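Local coordinates for single-stranded DNA-binding protein WHY3, chloroplastic (Arabidopsis thaliana, PDB 4KOQ) that binds single-stranded DNA in chloroplasts and the nucleus, protecting plastid genome stability against illegitimate recombination and repressing transcription of the kinesin gene KP1, at the interface of chains A and B. Numbering follows the deposited sequence. Chains: chain A/B, Single-stranded DNA-binding protein WHY3, chloroplastic.

Contact 1 and contact 2 lie on the same A–B boundary, their C-alpha centres about 15 Å apart, and share no residues. In contact 1 the N-terminal strand 9-10 of chain B runs along strand 39-43 of chain A. In contact 2 the traffic is reversed: the short C-terminal helices of chain A, 161-165 and 168-171, settle against strand 20-27, the loop after it and helix 141-158 of chain B. Within this pair B lends its N-terminal strand and A its C-terminal helices, joining a backbone-bonded sheet edge to a largely hydrophobic helix seat; repeated around the Whirly homotetramer, each subunit probably lends both.

Contact 1: the interface of chains A and B. Residues chain A 31, 38-41; chain B 8-10.
A:Phe39 and B:Phe9 pair in a parallel beta bridge, an intersubunit strand addition that adds strand 9-10 of chain B to the sheet of chain A and ties two subunits of the homotetramer together. The backbone does the tying. A:Phe39 N donates to B:Arg8 O at 2.8 Å. A:Phe39 O accepts from B:Tyr10 N at 2.9 Å. A second bridge, A:Lys40 with B:Tyr10, follows, and A:Leu41 N reaches B:Tyr10 O at 3.0 Å. Beside this ladder sits an aromatic cluster. The ring of B:Phe9 turns its CD1–CE1 edge onto a face of A:Phe31, with the planes at 78° and A:Phe31 CE1 3.5 Å from B:Phe9 CD1. A:Phe39 comes alongside, pointing the same way as B:Phe9, and its CB meets B:Phe9 CE1 at 3.6 Å. With an alanine at A:Phe31, the edge of B:Phe9 would lose the face it rests on, and that ring would probably be freer to turn beside A:Phe39. One residue earlier in each chain, A:Ala38 CB touches B:Arg8 CB at 3.5 Å. B:Tyr10 holds CG anti to its carbonyl carbon (chi1 -72°), which lays the ring back towards A:Ala38, with CE2 4.1 Å from A:Ala38 CB. Backbone pairing and the ring cluster together fasten the N-terminal strand of one WHY3 subunit to the sheet of the next.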
# COMPACT_ATOMS: atom_id res chain seq x y z
N PHE A 31 -8.28 -6.26 22.22
CA PHE A 31 -9.70 -6.02 22.12
C PHE A 31 -10.37 -6.51 23.40
O PHE A 31 -9.80 -7.32 24.13
CB PHE A 31 -10.26 -6.81 20.94
CG PHE A 31 -9.88 -6.26 19.62
CD1 PHE A 31 -10.63 -5.25 19.06
CD2 PHE A 31 -8.77 -6.72 18.95
CE1 PHE A 31 -10.30 -4.74 17.85
CE2 PHE A 31 -8.43 -6.20 17.72
CZ PHE A 31 -9.20 -5.20 17.18
N ALA A 38 -20.08 -7.53 20.11
CA ALA A 38 -19.11 -6.72 19.39
C ALA A 38 -17.80 -6.70 20.17
O ALA A 38 -17.78 -7.01 21.36
CB ALA A 38 -19.63 -5.31 19.24
N PHE A 39 -16.71 -6.33 19.50
CA PHE A 39 -15.43 -6.16 20.18
C PHE A 39 -14.96 -4.72 20.05
O PHE A 39 -15.24 -4.05 19.06
CB PHE A 39 -14.41 -7.11 19.58
CG PHE A 39 -14.74 -8.54 19.77
CD1 PHE A 39 -14.45 -9.17 20.96
CD2 PHE A 39 -15.37 -9.25 18.77
CE1 PHE A 39 -14.76 -10.51 21.14
CE2 PHE A 39 -15.69 -10.59 18.95
CZ PHE A 39 -15.38 -11.21 20.13
N LYS A 40 -14.27 -4.25 21.07
CA LYS A 40 -13.80 -2.88 21.07
C LYS A 40 -12.30 -2.90 21.24
O LYS A 40 -11.78 -3.60 22.11
CB LYS A 40 -14.41 -2.12 22.22
CG LYS A 40 -13.93 -0.69 22.33
CD LYS A 40 -14.34 -0.09 23.66
CE LYS A 40 -14.40 1.43 23.60
NZ LYS A 40 -15.55 1.91 22.78
N LEU A 41 -11.61 -2.10 20.43
CA LEU A 41 -10.16 -2.02 20.50
C LEU A 41 -9.82 -1.25 21.73
O LEU A 41 -10.25 -0.13 21.88
CB LEU A 41 -9.59 -1.29 19.25
CG LEU A 41 -8.05 -1.15 19.29
CD1 LEU A 41 -7.47 -1.30 17.90
CD2 LEU A 41 -7.68 0.17 19.85
N ARG B 8 -19.30 -7.13 15.27
CA ARG B 8 -19.02 -5.71 15.13
C ARG B 8 -17.68 -5.37 15.79
O ARG B 8 -17.38 -5.87 16.87
CB ARG B 8 -20.15 -4.91 15.78
CG ARG B 8 -19.88 -3.43 16.00
CD ARG B 8 -19.95 -2.65 14.71
NE ARG B 8 -19.78 -1.22 14.96
CZ ARG B 8 -19.72 -0.29 14.01
NH1 ARG B 8 -19.82 -0.62 12.73
NH2 ARG B 8 -19.56 0.99 14.35
N PHE B 9 -16.88 -4.54 15.12
CA PHE B 9 -15.60 -4.07 15.65
C PHE B 9 -15.57 -2.54 15.75
O PHE B 9 -15.74 -1.83 14.76
CB PHE B 9 -14.44 -4.57 14.78
CG PHE B 9 -13.94 -5.95 15.14
CD1 PHE B 9 -13.03 -6.13 16.17
CD2 PHE B 9 -14.37 -7.07 14.44
CE1 PHE B 9 -12.56 -7.40 16.50
CE2 PHE B 9 -13.91 -8.34 14.77
CZ PHE B 9 -13.00 -8.50 15.80
N TYR B 10 -15.36 -2.03 16.96
CA TYR B 10 -15.18 -0.61 17.20
C TYR B 10 -13.69 -0.33 17.21
O TYR B 10 -12.99 -0.71 18.16
CB TYR B 10 -15.75 -0.21 18.55
CG TYR B 10 -17.25 -0.22 18.59
CD1 TYR B 10 -17.98 0.82 18.03
CD2 TYR B 10 -17.95 -1.26 19.20
CE1 TYR B 10 -19.36 0.83 18.07
CE2 TYR B 10 -19.34 -1.25 19.24
CZ TYR B 10 -20.03 -0.20 18.68
OH TYR B 10 -21.41 -0.16 18.71

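Contact 2: the interface of chains A and B. Residues chain A 164-165, 168; chain B 26, 28-29, 153-154, 157-158.
The backbone N of B:Ala28 lies in the plane of the A:Phe164 ring, at its edge, 3.5 Å from CE1; it is a van der Waals contact, not a hydrogen bond. In this Whirly-family protein the short helix 161-165, near the C-terminus of one subunit, packs in a mainly apolar groove of its neighbour, between helix 141-158 and the end of strand 20-27 with the loop that follows. A:Phe164 is the plug. Its CG swings away from the backbone N (chi1 155°), sending the ring out from helix 161-165 towards chain B. B:Pro26 covers one face, with CB over the ring centre in a CH-pi contact, 3.7 Å from A:Phe164 CE2; the two side chains slide past each other in opposite directions. In the loop, B:Ala28 CA comes within 3.8 Å of A:Phe164 CZ. Helix 141-158 adds contacts near the rim, from the side of B:Pro26: B:Val154 CG2 approaches A:Phe164 CE2 at 3.8 Å, its side chain nearly perpendicular to the phenylalanine, and B:Leu158 CD2 stands 4.1 Å from CZ of A:Phe164. Covered over one face and touched at several points of its rim, the ring is likely to have little freedom to tilt. One residue on, the methyl of A:Ala165 sits over the B:His157 imidazole, displaced towards its rim; the spacing there is modelled too tightly to bear detail. The same methyl also meets B:Phe153 CZ at 3.6 Å. Within chain B, the carbonyl O of B:Phe153 lies at the imidazole's edge, in its plane, 3.2 Å from B:His157 CD2. A:Ile168, at the start of helix 168-171, is poorly ordered; as modelled, its CD1 lies 3.7 Å from B:His157 CB and also approaches B:Pro29 CD.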
# COMPACT_ATOMS: atom_id res chain seq x y z
N PHE A 164 -11.72 -4.16 10.23
CA PHE A 164 -12.86 -3.54 9.53
C PHE A 164 -12.85 -3.94 8.08
O PHE A 164 -13.88 -4.33 7.51
CB PHE A 164 -12.81 -1.99 9.65
CG PHE A 164 -13.54 -1.24 8.54
CD1 PHE A 164 -14.91 -0.93 8.64
CD2 PHE A 164 -12.84 -0.81 7.40
CE1 PHE A 164 -15.56 -0.22 7.62
CE2 PHE A 164 -13.50 -0.10 6.37
CZ PHE A 164 -14.87 0.19 6.49
N ALA A 165 -11.68 -3.85 7.48
CA ALA A 165 -11.52 -4.13 6.05
C ALA A 165 -11.97 -5.52 5.62
O ALA A 165 -12.74 -5.68 4.67
CB ALA A 165 -10.07 -3.96 5.66
N ILE A 168 -15.86 -6.46 5.65
CA ILE A 168 -16.82 -5.91 4.70
C ILE A 168 -17.41 -7.02 3.83
O ILE A 168 -18.62 -7.05 3.59
CB ILE A 168 -16.17 -4.86 3.78
CG1 ILE A 168 -15.69 -3.65 4.59
CG2 ILE A 168 -17.17 -4.40 2.71
CD1 ILE A 168 -14.98 -2.61 3.77
N PRO B 26 -13.95 4.19 10.46
CA PRO B 26 -14.41 3.86 9.11
C PRO B 26 -15.84 3.32 9.10
O PRO B 26 -16.32 2.73 10.08
CB PRO B 26 -13.40 2.82 8.64
CG PRO B 26 -12.70 2.38 9.82
CD PRO B 26 -12.92 3.27 10.95
N ALA B 28 -18.50 1.19 6.35
CA ALA B 28 -18.42 0.31 5.18
C ALA B 28 -19.29 0.81 4.04
O ALA B 28 -20.26 1.50 4.27
CB ALA B 28 -18.87 -1.10 5.58
N PRO B 29 -18.96 0.42 2.80
CA PRO B 29 -19.93 0.69 1.74
C PRO B 29 -21.23 -0.10 1.96
O PRO B 29 -21.24 -1.04 2.75
CB PRO B 29 -19.20 0.24 0.47
CG PRO B 29 -18.20 -0.72 0.91
CD PRO B 29 -17.84 -0.41 2.34
N PHE B 153 -4.73 3.01 2.83
CA PHE B 153 -5.18 1.65 3.09
C PHE B 153 -6.69 1.49 2.86
O PHE B 153 -7.16 0.51 2.25
CB PHE B 153 -4.82 1.21 4.50
CG PHE B 153 -5.55 0.01 4.96
CD1 PHE B 153 -5.10 -1.26 4.63
CD2 PHE B 153 -6.70 0.11 5.72
CE1 PHE B 153 -5.78 -2.37 5.03
CE2 PHE B 153 -7.39 -1.03 6.12
CZ PHE B 153 -6.92 -2.26 5.77
N VAL B 154 -7.47 2.42 3.40
CA VAL B 154 -8.90 2.20 3.50
C VAL B 154 -9.63 2.53 2.21
O VAL B 154 -10.71 2.01 1.97
CB VAL B 154 -9.49 2.96 4.72
CG1 VAL B 154 -9.73 4.40 4.40
CG2 VAL B 154 -10.72 2.25 5.20
N HIS B 157 -11.15 -0.30 0.13
CA HIS B 157 -12.28 -0.90 0.83
C HIS B 157 -13.50 -0.06 0.75
O HIS B 157 -14.60 -0.60 0.57
CB HIS B 157 -11.89 -1.13 2.29
CG HIS B 157 -10.71 -2.03 2.43
ND1 HIS B 157 -10.84 -3.40 2.55
CD2 HIS B 157 -9.38 -1.77 2.44
CE1 HIS B 157 -9.63 -3.94 2.62
NE2 HIS B 157 -8.73 -2.98 2.54
N LEU B 158 -13.35 1.26 0.85
CA LEU B 158 -14.51 2.13 0.82
C LEU B 158 -15.22 2.14 -0.52
O LEU B 158 -16.45 2.40 -0.58
CB LEU B 158 -14.20 3.57 1.24
CG LEU B 158 -13.54 3.75 2.60
CD1 LEU B 158 -13.30 5.23 2.89
CD2 LEU B 158 -14.27 3.11 3.74